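Mannosephosphate isomerase, putative (PDB 1ZX5) probably catalyses the zinc-dependent interconversion of D-mannose 6-phosphate and D-fructose 6-phosphate, as a type 1 mannose-6-phosphate isomerase of the cupin superfamily. Local coordinates at residues L4-F9 / G263-D268; G127-G132 / E179-L184; V98-S103 / K205-T210. All blocks are in the same frame, centred on the assembly; numbering follows the deposited sequence.

Contact 1. Residues L4-F9 / G263-D268; sequences LPSFIF and GKETAD
Glu265 holds two successive backbone amides, those of Ser6 and Phe7, with the two oxygens of its carboxylate. Ser6 N donates to Glu265 OE1 at 3.1 Å, in a nearly straight bond (163°). Phe7 N donates to Glu265 OE2 at 3.0 Å, at a more bent 140°. Each oxygen accepts with its syn lone pair. A water donates to both Glu265 OE2 and Phe7 O, adding a second link.

Two further hydrogen bonds come from Lys264. Its backbone N donates to Ser6 OG at 3.0 Å, and this hydroxyl also bonds Thr281. The lysine chain bends at chi3 (-64°), which places CE beside Ser6 OG and Leu4 O. Lys264 NZ then donates to Leu4 O at 2.7 Å, nearly in line with the carbonyl.

The apolar part centres on Ala267. Its CB lies 3.9 Å from Phe7 CD2 and 3.8 Å from Phe9 CZ, at the edge of the Phe9 ring. Gly263 N sits at the edge of the Phe7 ring, 3.5 Å from Phe7 CE2. The ring also meets Phe284 edge-to-face.

The turn between strands 259-262 and 266-269 thus binds an N-terminal segment that is mostly loop. Glu265 accepts from its N-H groups, and Lys264 donates to a carbonyl. The two amide donors would tend to stabilise a charged carboxylate.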
ATOM      1  N   LEU A   4     -24.325  -5.715  -3.598  1.00 44.58           N
ATOM      2  CA  LEU A   4     -23.543  -4.775  -2.802  1.00 40.59           C
ATOM      3  C   LEU A   4     -23.779  -3.319  -3.200  1.00 38.23           C
ATOM      4  O   LEU A   4     -24.013  -3.029  -4.374  1.00 37.84           O
ATOM      5  CB  LEU A   4     -22.053  -5.122  -2.872  1.00 40.24           C
ATOM      6  CG  LEU A   4     -21.624  -6.495  -2.341  1.00 38.84           C
ATOM      7  CD1 LEU A   4     -20.157  -6.747  -2.659  1.00 37.11           C
ATOM      8  CD2 LEU A   4     -21.899  -6.639  -0.837  1.00 36.55           C
ATOM      9  N   PRO A   5     -23.701  -2.394  -2.220  1.00 35.73           N
ATOM     10  CA  PRO A   5     -23.803  -0.974  -2.552  1.00 33.87           C
ATOM     11  C   PRO A   5     -22.554  -0.515  -3.295  1.00 32.24           C
ATOM     12  O   PRO A   5     -21.589  -1.272  -3.398  1.00 31.64           O
ATOM     13  CB  PRO A   5     -23.894  -0.300  -1.181  1.00 33.87           C
ATOM     14  CG  PRO A   5     -23.223  -1.240  -0.255  1.00 34.30           C
ATOM     15  CD  PRO A   5     -23.500  -2.612  -0.776  1.00 35.32           C
ATOM     16  N   SER A   6     -22.586   0.706  -3.818  1.00 30.63           N
ATOM     17  CA  SER A   6     -21.447   1.284  -4.521  1.00 29.29           C
ATOM     18  C   SER A   6     -20.248   1.560  -3.610  1.00 28.74           C
ATOM     19  O   SER A   6     -19.105   1.444  -4.040  1.00 28.90           O
ATOM     20  CB  SER A   6     -21.853   2.584  -5.213  1.00 28.89           C
ATOM     21  OG  SER A   6     -22.559   2.329  -6.400  1.00 28.12           O
ATOM     22  N   PHE A   7     -20.522   1.943  -2.366  1.00 27.82           N
ATOM     23  CA  PHE A   7     -19.503   2.448  -1.471  1.00 27.23           C
ATOM     24  C   PHE A   7     -19.546   1.744  -0.121  1.00 27.48           C
ATOM     25  O   PHE A   7     -20.530   1.850   0.620  1.00 27.87           O
ATOM     26  CB  PHE A   7     -19.650   3.968  -1.293  1.00 27.09           C
ATOM     27  CG  PHE A   7     -19.845   4.720  -2.590  1.00 26.30           C
ATOM     28  CD1 PHE A   7     -18.861   4.707  -3.580  1.00 26.53           C
ATOM     29  CD2 PHE A   7     -21.013   5.434  -2.818  1.00 25.38           C
ATOM     30  CE1 PHE A   7     -19.047   5.395  -4.782  1.00 26.47           C
ATOM     31  CE2 PHE A   7     -21.206   6.126  -4.011  1.00 26.23           C
ATOM     32  CZ  PHE A   7     -20.214   6.107  -4.993  1.00 25.57           C
ATOM     33  N   ILE A   8     -18.471   1.019   0.178  1.00 27.07           N
ATOM     34  CA  ILE A   8     -18.345   0.269   1.413  1.00 26.88           C
ATOM     35  C   ILE A   8     -17.264   0.927   2.263  1.00 27.18           C
ATOM     36  O   ILE A   8     -16.178   1.234   1.774  1.00 27.07           O
ATOM     37  CB  ILE A   8     -18.054  -1.229   1.138  1.00 26.82           C
ATOM     38  CG1 ILE A   8     -19.247  -1.863   0.397  1.00 26.70           C
ATOM     39  CG2 ILE A   8     -17.710  -1.991   2.448  1.00 25.33           C
ATOM     40  CD1 ILE A   8     -18.970  -3.248  -0.206  1.00 26.92           C
ATOM     41  N   PHE A   9     -17.589   1.163   3.529  1.00 27.47           N
ATOM     42  CA  PHE A   9     -16.705   1.872   4.443  1.00 28.37           C
ATOM     43  C   PHE A   9     -16.196   0.925   5.524  1.00 28.74           C
ATOM     44  O   PHE A   9     -16.827  -0.094   5.790  1.00 28.90           O
ATOM     45  CB  PHE A   9     -17.448   3.080   5.029  1.00 27.62           C
ATOM     46  CG  PHE A   9     -17.797   4.105   3.989  1.00 27.99           C
ATOM     47  CD1 PHE A   9     -16.859   5.053   3.591  1.00 26.80           C
ATOM     48  CD2 PHE A   9     -19.044   4.086   3.358  1.00 27.61           C
ATOM     49  CE1 PHE A   9     -17.161   5.985   2.608  1.00 27.05           C
ATOM     50  CE2 PHE A   9     -19.351   5.014   2.366  1.00 27.74           C
ATOM     51  CZ  PHE A   9     -18.408   5.964   1.988  1.00 26.52           C
ATOM     52  N   GLY A 263     -23.305   7.137  -6.603  1.00 24.50           N
ATOM     53  CA  GLY A 263     -23.326   5.916  -7.390  1.00 25.24           C
ATOM     54  C   GLY A 263     -24.733   5.360  -7.338  1.00 26.27           C
ATOM     55  O   GLY A 263     -25.696   6.043  -7.684  1.00 26.70           O
ATOM     56  N   LYS A 264     -24.878   4.123  -6.888  1.00 27.12           N
ATOM     57  CA  LYS A 264     -26.219   3.581  -6.706  1.00 27.90           C
ATOM     58  C   LYS A 264     -26.888   4.267  -5.508  1.00 27.75           C
ATOM     59  O   LYS A 264     -28.099   4.455  -5.492  1.00 27.76           O
ATOM     60  CB  LYS A 264     -26.168   2.064  -6.565  1.00 28.36           C
ATOM     61  CG  LYS A 264     -25.738   1.393  -7.868  1.00 30.54           C
ATOM     62  CD  LYS A 264     -25.824  -0.121  -7.815  1.00 33.74           C
ATOM     63  CE  LYS A 264     -24.865  -0.689  -6.797  1.00 34.36           C
ATOM     64  NZ  LYS A 264     -24.967  -2.183  -6.780  1.00 37.55           N
ATOM     65  N   GLU A 265     -26.072   4.666  -4.530  1.00 27.26           N
ATOM     66  CA  GLU A 265     -26.517   5.499  -3.424  1.00 26.83           C
ATOM     67  C   GLU A 265     -25.537   6.670  -3.280  1.00 26.93           C
ATOM     68  O   GLU A 265     -24.532   6.728  -3.981  1.00 27.01           O
ATOM     69  CB  GLU A 265     -26.632   4.663  -2.137  1.00 26.78           C
ATOM     70  CG  GLU A 265     -25.307   4.337  -1.420  1.00 26.72           C
ATOM     71  CD  GLU A 265     -24.405   3.301  -2.133  1.00 27.91           C
ATOM     72  OE1 GLU A 265     -24.847   2.621  -3.093  1.00 27.72           O
ATOM     73  OE2 GLU A 265     -23.230   3.164  -1.705  1.00 26.49           O
ATOM     74  N   THR A 266     -25.840   7.604  -2.385  1.00 26.91           N
ATOM     75  CA  THR A 266     -25.003   8.775  -2.160  1.00 26.90           C
ATOM     76  C   THR A 266     -24.283   8.586  -0.830  1.00 26.69           C
ATOM     77  O   THR A 266     -24.851   8.054   0.127  1.00 27.60           O
ATOM     78  CB  THR A 266     -25.856  10.081  -2.206  1.00 26.99           C
ATOM     79  OG1 THR A 266     -26.462  10.199  -3.500  1.00 28.23           O
ATOM     80  CG2 THR A 266     -25.023  11.336  -1.963  1.00 27.83           C
ATOM     81  N   ALA A 267     -23.020   8.977  -0.787  1.00 25.74           N
ATOM     82  CA  ALA A 267     -22.208   8.858   0.415  1.00 25.41           C
ATOM     83  C   ALA A 267     -21.220  10.011   0.420  1.00 25.14           C
ATOM     84  O   ALA A 267     -21.242  10.855  -0.468  1.00 24.64           O
ATOM     85  CB  ALA A 267     -21.471   7.526   0.434  1.00 25.17           C
ATOM     86  N   ASP A 268     -20.362  10.070   1.422  1.00 25.08           N
ATOM     87  CA  ASP A 268     -19.272  11.034   1.357  1.00 25.63           C
ATOM     88  C   ASP A 268     -17.969  10.440   1.871  1.00 24.99           C
ATOM     89  O   ASP A 268     -17.955   9.339   2.420  1.00 24.38           O
ATOM     90  CB  ASP A 268     -19.640  12.368   2.031  1.00 26.44           C
ATOM     91  CG  ASP A 268     -19.835  12.252   3.543  1.00 29.99           C
ATOM     92  OD1 ASP A 268     -19.713  11.158   4.114  1.00 32.61           O
ATOM     93  OD2 ASP A 268     -20.117  13.296   4.169  1.00 36.59           O
TER
HETATM   94  O   HOH W   1     -22.766   3.734   0.700  1.00 41.41           O

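Contact 2. Residues G127-G132 / E179-L184; sequences GKAYAG and EGLRVL
Gly180 and Leu181, which pack against Gly127, form a G1 beta bulge facing Ala92. Gly180 has a positive phi (60°). Gly127 CA makes a CA-H...O contact with Gly180 O at 3.4 Å. Asn125 ND2 also bonds this oxygen.

Just before the bulge, Lys128 and Glu179 are an antiparallel hydrogen-bonded pair. Lys128 N to Glu179 O and Glu179 N to Lys128 O are both 2.9 Å. The two side chains lie side by side and point the same way, but Lys128 NZ stays 5.0 Å from Glu179 OE1. Glu179 CG is anti to the backbone N (chi1 -179°), and the chain runs on extended. Tyr130 OH donates to Glu179 OE1 at 3.2 Å, from above the carboxylate plane. Glu179 CB sits at the edge of the tyrosine ring, which also makes a cation-pi contact with Lys154 of the sugar pocket.

Leu181 packs its CD2 on Ala129 CB at 4.0 Å.

The bulge marks a change of partner. Strand 176-179 pairs with 128-131, whereas 181-188 joins the six-stranded sheet beside 85-92. The contact thus links two sheets of what is probably the cupin-type catalytic domain, near the bound fructofuranose.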
ATOM      1  N   GLY A 127      10.077  13.931   2.188  1.00 26.43           N
ATOM      2  CA  GLY A 127      10.812  13.073   3.102  1.00 26.98           C
ATOM      3  C   GLY A 127      11.879  12.384   2.292  1.00 27.47           C
ATOM      4  O   GLY A 127      12.247  12.864   1.220  1.00 27.06           O
ATOM      5  N   LYS A 128      12.362  11.253   2.795  1.00 27.75           N
ATOM      6  CA  LYS A 128      13.386  10.489   2.094  1.00 28.57           C
ATOM      7  C   LYS A 128      12.961   9.044   1.873  1.00 28.41           C
ATOM      8  O   LYS A 128      12.632   8.330   2.825  1.00 28.57           O
ATOM      9  CB  LYS A 128      14.707  10.541   2.859  1.00 28.51           C
ATOM     10  CG  LYS A 128      15.516  11.785   2.580  1.00 31.70           C
ATOM     11  CD  LYS A 128      16.442  12.125   3.734  1.00 36.87           C
ATOM     12  CE  LYS A 128      17.450  13.174   3.297  1.00 41.69           C
ATOM     13  NZ  LYS A 128      17.730  14.214   4.350  1.00 44.97           N
ATOM     14  N   ALA A 129      12.953   8.639   0.610  1.00 28.05           N
ATOM     15  CA  ALA A 129      12.738   7.256   0.234  1.00 28.11           C
ATOM     16  C   ALA A 129      14.077   6.664  -0.215  1.00 28.12           C
ATOM     17  O   ALA A 129      14.879   7.337  -0.866  1.00 27.79           O
ATOM     18  CB  ALA A 129      11.704   7.164  -0.881  1.00 28.05           C
ATOM     19  N   TYR A 130      14.319   5.412   0.158  1.00 28.10           N
ATOM     20  CA  TYR A 130      15.557   4.714  -0.204  1.00 28.01           C
ATOM     21  C   TYR A 130      15.181   3.434  -0.916  1.00 27.83           C
ATOM     22  O   TYR A 130      14.387   2.668  -0.391  1.00 28.38           O
ATOM     23  CB  TYR A 130      16.373   4.382   1.048  1.00 27.65           C
ATOM     24  CG  TYR A 130      16.724   5.585   1.890  1.00 27.84           C
ATOM     25  CD1 TYR A 130      17.944   6.245   1.720  1.00 27.65           C
ATOM     26  CD2 TYR A 130      15.841   6.062   2.869  1.00 27.70           C
ATOM     27  CE1 TYR A 130      18.280   7.349   2.500  1.00 27.54           C
ATOM     28  CE2 TYR A 130      16.162   7.176   3.650  1.00 26.63           C
ATOM     29  CZ  TYR A 130      17.383   7.810   3.461  1.00 27.86           C
ATOM     30  OH  TYR A 130      17.717   8.910   4.227  1.00 28.98           O
ATOM     31  N   ALA A 131      15.740   3.196  -2.098  1.00 27.80           N
ATOM     32  CA  ALA A 131      15.364   2.022  -2.887  1.00 27.93           C
ATOM     33  C   ALA A 131      16.434   1.617  -3.900  1.00 28.08           C
ATOM     34  O   ALA A 131      16.790   2.407  -4.786  1.00 28.22           O
ATOM     35  CB  ALA A 131      13.999   2.255  -3.594  1.00 27.76           C
ATOM     36  N   GLY A 132      16.931   0.385  -3.759  1.00 28.21           N
ATOM     37  CA  GLY A 132      17.930  -0.200  -4.653  1.00 28.61           C
ATOM     38  C   GLY A 132      19.342   0.234  -4.294  1.00 29.40           C
ATOM     39  O   GLY A 132      19.553   1.379  -3.889  1.00 29.49           O
ATOM     40  N   GLU A 179      12.338   7.579   5.581  1.00 27.39           N
ATOM     41  CA  GLU A 179      12.637   8.429   6.728  1.00 28.15           C
ATOM     42  C   GLU A 179      11.860   9.733   6.597  1.00 26.42           C
ATOM     43  O   GLU A 179      11.953  10.410   5.575  1.00 26.12           O
ATOM     44  CB  GLU A 179      14.142   8.706   6.798  1.00 27.67           C
ATOM     45  CG  GLU A 179      14.571   9.554   7.961  1.00 30.65           C
ATOM     46  CD  GLU A 179      16.092   9.750   8.008  1.00 32.65           C
ATOM     47  OE1 GLU A 179      16.707  10.107   6.971  1.00 37.95           O
ATOM     48  OE2 GLU A 179      16.676   9.542   9.096  1.00 39.72           O
ATOM     49  N   GLY A 180      11.102  10.077   7.633  1.00 25.43           N
ATOM     50  CA  GLY A 180      10.297  11.290   7.635  1.00 24.62           C
ATOM     51  C   GLY A 180       9.294  11.279   6.494  1.00 24.65           C
ATOM     52  O   GLY A 180       8.982  12.324   5.923  1.00 24.51           O
ATOM     53  N   LEU A 181       8.793  10.087   6.181  1.00 24.18           N
ATOM     54  CA  LEU A 181       8.052   9.833   4.959  1.00 24.60           C
ATOM     55  C   LEU A 181       6.645   9.318   5.237  1.00 24.96           C
ATOM     56  O   LEU A 181       6.475   8.311   5.939  1.00 24.90           O
ATOM     57  CB  LEU A 181       8.810   8.816   4.098  1.00 24.47           C
ATOM     58  CG  LEU A 181       8.432   8.725   2.620  1.00 24.18           C
ATOM     59  CD1 LEU A 181       8.918   9.954   1.843  1.00 22.07           C
ATOM     60  CD2 LEU A 181       8.991   7.431   2.030  1.00 24.26           C
ATOM     61  N   ARG A 182       5.653  10.017   4.677  1.00 25.01           N
ATOM     62  CA  ARG A 182       4.246   9.630   4.769  1.00 25.75           C
ATOM     63  C   ARG A 182       3.837   9.055   3.427  1.00 26.49           C
ATOM     64  O   ARG A 182       4.017   9.692   2.393  1.00 25.80           O
ATOM     65  CB  ARG A 182       3.372  10.842   5.079  1.00 25.49           C
ATOM     66  CG  ARG A 182       3.724  11.522   6.385  1.00 25.74           C
ATOM     67  CD  ARG A 182       3.088  12.878   6.458  1.00 24.20           C
ATOM     68  NE  ARG A 182       3.363  13.510   7.740  1.00 26.92           N
ATOM     69  CZ  ARG A 182       2.911  14.715   8.095  1.00 28.92           C
ATOM     70  NH1 ARG A 182       2.170  15.433   7.260  1.00 27.23           N
ATOM     71  NH2 ARG A 182       3.205  15.207   9.287  1.00 27.57           N
ATOM     72  N   VAL A 183       3.270   7.854   3.443  1.00 27.42           N
ATOM     73  CA  VAL A 183       3.125   7.103   2.197  1.00 28.52           C
ATOM     74  C   VAL A 183       1.905   6.172   2.231  1.00 28.96           C
ATOM     75  O   VAL A 183       1.522   5.634   3.290  1.00 29.73           O
ATOM     76  CB  VAL A 183       4.499   6.384   1.813  1.00 28.87           C
ATOM     77  CG1 VAL A 183       5.112   5.693   3.000  1.00 29.19           C
ATOM     78  CG2 VAL A 183       4.356   5.407   0.645  1.00 30.00           C
ATOM     79  N   LEU A 184       1.254   6.056   1.077  1.00 28.88           N
ATOM     80  CA  LEU A 184       0.258   5.036   0.833  1.00 28.30           C
ATOM     81  C   LEU A 184       0.966   3.895   0.112  1.00 27.91           C
ATOM     82  O   LEU A 184       1.543   4.106  -0.961  1.00 27.64           O
ATOM     83  CB  LEU A 184      -0.849   5.623  -0.047  1.00 28.91           C
ATOM     84  CG  LEU A 184      -1.970   4.699  -0.556  1.00 30.14           C
ATOM     85  CD1 LEU A 184      -2.773   4.134   0.613  1.00 32.08           C
ATOM     86  CD2 LEU A 184      -2.886   5.444  -1.497  1.00 29.38           C
TER

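Contact 3. Residues V98-S103 / K205-T210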
ATOM      1  N   VAL A  98      16.599  -0.956   6.694  1.00 27.83           N
ATOM      2  CA  VAL A  98      16.549  -1.500   5.345  1.00 26.85           C
ATOM      3  C   VAL A  98      15.980  -2.923   5.383  1.00 26.35           C
ATOM      4  O   VAL A  98      16.334  -3.733   6.238  1.00 25.57           O
ATOM      5  CB  VAL A  98      17.940  -1.483   4.654  1.00 26.99           C
ATOM      6  CG1 VAL A  98      17.870  -2.131   3.278  1.00 25.22           C
ATOM      7  CG2 VAL A  98      18.464  -0.036   4.529  1.00 26.38           C
ATOM      8  N   HIS A  99      15.066  -3.194   4.466  1.00 26.24           N
ATOM      9  CA  HIS A  99      14.459  -4.505   4.352  1.00 26.02           C
ATOM     10  C   HIS A  99      14.210  -4.817   2.879  1.00 26.10           C
ATOM     11  O   HIS A  99      14.440  -3.972   2.013  1.00 26.45           O
ATOM     12  CB  HIS A  99      13.179  -4.602   5.199  1.00 25.84           C
ATOM     13  CG  HIS A  99      12.210  -3.481   4.981  1.00 26.17           C
ATOM     14  ND1 HIS A  99      12.445  -2.191   5.418  1.00 26.01           N
ATOM     15  CD2 HIS A  99      10.980  -3.465   4.411  1.00 26.75           C
ATOM     16  CE1 HIS A  99      11.420  -1.423   5.096  1.00 25.47           C
ATOM     17  NE2 HIS A  99      10.516  -2.171   4.488  1.00 26.33           N
ATOM     18  N   VAL A 100      13.763  -6.036   2.611  1.00 25.94           N
ATOM     19  CA  VAL A 100      13.620  -6.555   1.273  1.00 26.13           C
ATOM     20  C   VAL A 100      12.501  -7.599   1.289  1.00 26.41           C
ATOM     21  O   VAL A 100      12.301  -8.293   2.286  1.00 26.21           O
ATOM     22  CB  VAL A 100      14.990  -7.167   0.738  1.00 26.68           C
ATOM     23  CG1 VAL A 100      15.509  -8.295   1.633  1.00 25.00           C
ATOM     24  CG2 VAL A 100      14.873  -7.641  -0.722  1.00 26.37           C
ATOM     25  N   HIS A 101      11.773  -7.692   0.183  1.00 26.70           N
ATOM     26  CA  HIS A 101      10.681  -8.645   0.032  1.00 27.06           C
ATOM     27  C   HIS A 101      11.075  -9.774  -0.918  1.00 26.36           C
ATOM     28  O   HIS A 101      11.782  -9.534  -1.900  1.00 26.27           O
ATOM     29  CB  HIS A 101       9.444  -7.947  -0.526  1.00 27.81           C
ATOM     30  CG  HIS A 101       8.956  -6.816   0.322  1.00 31.62           C
ATOM     31  ND1 HIS A 101       8.662  -6.962   1.662  1.00 34.63           N
ATOM     32  CD2 HIS A 101       8.685  -5.525   0.017  1.00 34.88           C
ATOM     33  CE1 HIS A 101       8.252  -5.806   2.151  1.00 35.46           C
ATOM     34  NE2 HIS A 101       8.252  -4.920   1.172  1.00 37.07           N
ATOM     35  N   PRO A 102      10.594 -11.002  -0.641  1.00 25.78           N
ATOM     36  CA  PRO A 102      10.775 -12.111  -1.574  1.00 25.42           C
ATOM     37  C   PRO A 102       9.763 -12.067  -2.739  1.00 25.61           C
ATOM     38  O   PRO A 102       8.668 -11.511  -2.598  1.00 25.39           O
ATOM     39  CB  PRO A 102      10.498 -13.337  -0.698  1.00 25.15           C
ATOM     40  CG  PRO A 102       9.474 -12.851   0.279  1.00 25.44           C
ATOM     41  CD  PRO A 102       9.827 -11.406   0.560  1.00 24.97           C
ATOM     42  N   SER A 103      10.136 -12.652  -3.875  1.00 25.80           N
ATOM     43  CA  SER A 103       9.178 -12.960  -4.939  1.00 26.54           C
ATOM     44  C   SER A 103       8.294 -14.141  -4.523  1.00 27.03           C
ATOM     45  O   SER A 103       8.558 -14.795  -3.510  1.00 27.14           O
ATOM     46  CB  SER A 103       9.925 -13.309  -6.220  1.00 25.96           C
ATOM     47  OG  SER A 103      10.752 -14.444  -6.019  1.00 26.71           O
ATOM     48  N   LYS A 205      19.936 -13.023   2.389  1.00 27.40           N
ATOM     49  CA  LYS A 205      20.919 -13.561   1.444  1.00 28.38           C
ATOM     50  C   LYS A 205      20.277 -14.282   0.257  1.00 28.09           C
ATOM     51  O   LYS A 205      20.758 -14.198  -0.865  1.00 27.71           O
ATOM     52  CB  LYS A 205      21.883 -14.513   2.152  1.00 28.49           C
ATOM     53  CG  LYS A 205      22.869 -13.829   3.079  1.00 31.35           C
ATOM     54  CD  LYS A 205      24.017 -14.779   3.466  1.00 34.39           C
ATOM     55  CE  LYS A 205      23.524 -15.928   4.335  1.00 37.14           C
ATOM     56  NZ  LYS A 205      24.644 -16.745   4.918  1.00 39.57           N
ATOM     57  N   LYS A 206      19.183 -14.979   0.519  1.00 28.56           N
ATOM     58  CA  LYS A 206      18.466 -15.717  -0.513  1.00 29.37           C
ATOM     59  C   LYS A 206      17.618 -14.879  -1.486  1.00 29.25           C
ATOM     60  O   LYS A 206      17.306 -15.343  -2.582  1.00 29.20           O
ATOM     61  CB  LYS A 206      17.617 -16.793   0.155  1.00 29.80           C
ATOM     62  CG  LYS A 206      18.500 -17.933   0.685  1.00 32.77           C
ATOM     63  CD  LYS A 206      17.689 -18.946   1.445  1.00 38.03           C
ATOM     64  CE  LYS A 206      18.549 -20.113   1.916  1.00 41.41           C
ATOM     65  NZ  LYS A 206      17.812 -20.838   3.004  1.00 44.27           N
ATOM     66  N   VAL A 207      17.250 -13.657  -1.101  1.00 28.88           N
ATOM     67  CA  VAL A 207      16.310 -12.874  -1.916  1.00 28.82           C
ATOM     68  C   VAL A 207      16.873 -11.535  -2.384  1.00 28.42           C
ATOM     69  O   VAL A 207      16.340 -10.935  -3.307  1.00 28.84           O
ATOM     70  CB  VAL A 207      14.933 -12.656  -1.195  1.00 29.02           C
ATOM     71  CG1 VAL A 207      14.402 -13.973  -0.631  1.00 29.02           C
ATOM     72  CG2 VAL A 207      15.041 -11.616  -0.084  1.00 29.02           C
ATOM     73  N   LEU A 208      17.949 -11.073  -1.751  1.00 28.34           N
ATOM     74  CA  LEU A 208      18.463  -9.723  -1.984  1.00 27.61           C
ATOM     75  C   LEU A 208      19.111  -9.541  -3.363  1.00 28.25           C
ATOM     76  O   LEU A 208      19.995 -10.318  -3.760  1.00 27.90           O
ATOM     77  CB  LEU A 208      19.443  -9.311  -0.878  1.00 27.17           C
ATOM     78  CG  LEU A 208      20.052  -7.907  -0.987  1.00 26.09           C
ATOM     79  CD1 LEU A 208      18.969  -6.820  -0.874  1.00 22.96           C
ATOM     80  CD2 LEU A 208      21.165  -7.714   0.044  1.00 25.79           C
ATOM     81  N   ASN A 209      18.652  -8.514  -4.081  1.00 28.59           N
ATOM     82  CA  ASN A 209      19.327  -8.041  -5.293  1.00 28.77           C
ATOM     83  C   ASN A 209      20.525  -7.180  -4.880  1.00 29.06           C
ATOM     84  O   ASN A 209      20.361  -6.067  -4.370  1.00 29.06           O
ATOM     85  CB  ASN A 209      18.340  -7.255  -6.172  1.00 28.72           C
ATOM     86  CG  ASN A 209      18.916  -6.870  -7.545  1.00 28.71           C
ATOM     87  OD1 ASN A 209      20.118  -6.978  -7.800  1.00 29.62           O
ATOM     88  ND2 ASN A 209      18.043  -6.398  -8.427  1.00 28.26           N
ATOM     89  N   THR A 210      21.725  -7.709  -5.086  1.00 29.66           N
ATOM     90  CA  THR A 210      22.959  -7.027  -4.697  1.00 30.60           C
ATOM     91  C   THR A 210      23.542  -6.142  -5.805  1.00 31.26           C
ATOM     92  O   THR A 210      24.582  -5.506  -5.602  1.00 31.35           O
ATOM     93  CB  THR A 210      24.038  -8.030  -4.236  1.00 30.94           C
ATOM     94  OG1 THR A 210      24.201  -9.050  -5.231  1.00 30.87           O
ATOM     95  CG2 THR A 210      23.650  -8.663  -2.881  1.00 30.69           C
TER
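Val100 meets Val207 and Leu208 with its two methyl groups. With CG1 between the backbone N and the carbonyl carbon (chi1 59°), CG2 is anti to the N, and both methyls reach Val207 CG2. Val100 CG1 lies 3.8 Å and Val100 CG2 4.0 Å from Val207 CG2. Val100 CG2 also touches Leu208 CD1 at 4.2 Å. The valine and leucine side chains cross at about a right angle. Leu208 packs further on Leu142 of helix 139-146.

His101 comes next. Only its backbone approaches, with His101 O 4.3 Å from Val207 CG2. ND1 of its ring bonds Leu192 O.

Pro102 follows. Its CB packs on the other valine methyl, Pro102 CB to Val207 CG1, at 4.0 Å. Val207 is therefore held from two positions, CG2 on Val100 and CG1 on Pro102, with His101 between them. Tyr194 and Ala106 touch it too. Ser103 ends the segment as N-cap of helix 104-109, its OG bonded to Ala106 N.

No hydrogen bond crosses between the two segments, so hydrocarbon carries the contact. It sets the end of helix 201-207 and Leu208 against Val100, the middle residue of a His-Val-His run that begins on strand 99-100. The CB atoms of His99 and His101 point away from segment 205-210. Both NE2 atoms make weak hydrogen bonds to a glycerol, probably from the crystallisation liquor. In cupins, paired histidines of this kind commonly belong to the metal site, consistent with the zinc cofactor expected for this family.

In the fold
From the N terminus, the chain first passes segment 4-9, which waits for residues 263-268 to close contact 1. This is the widest loop, and both other contacts lie within it. Segment 98-103 comes next and meets 205-210 in contact 3. Contact 2 falls inside that span, where 127-132 pairs with 179-184. The three loops nest and none cross. Contact 1 joins the N-terminal segment to the C-terminal cupin domain. Contacts 2 and 3 tie together sheets and a helix of the catalytic part. Their centres are about 18 Å apart, while contact 1 lies on the opposite side of the chain's centre from both.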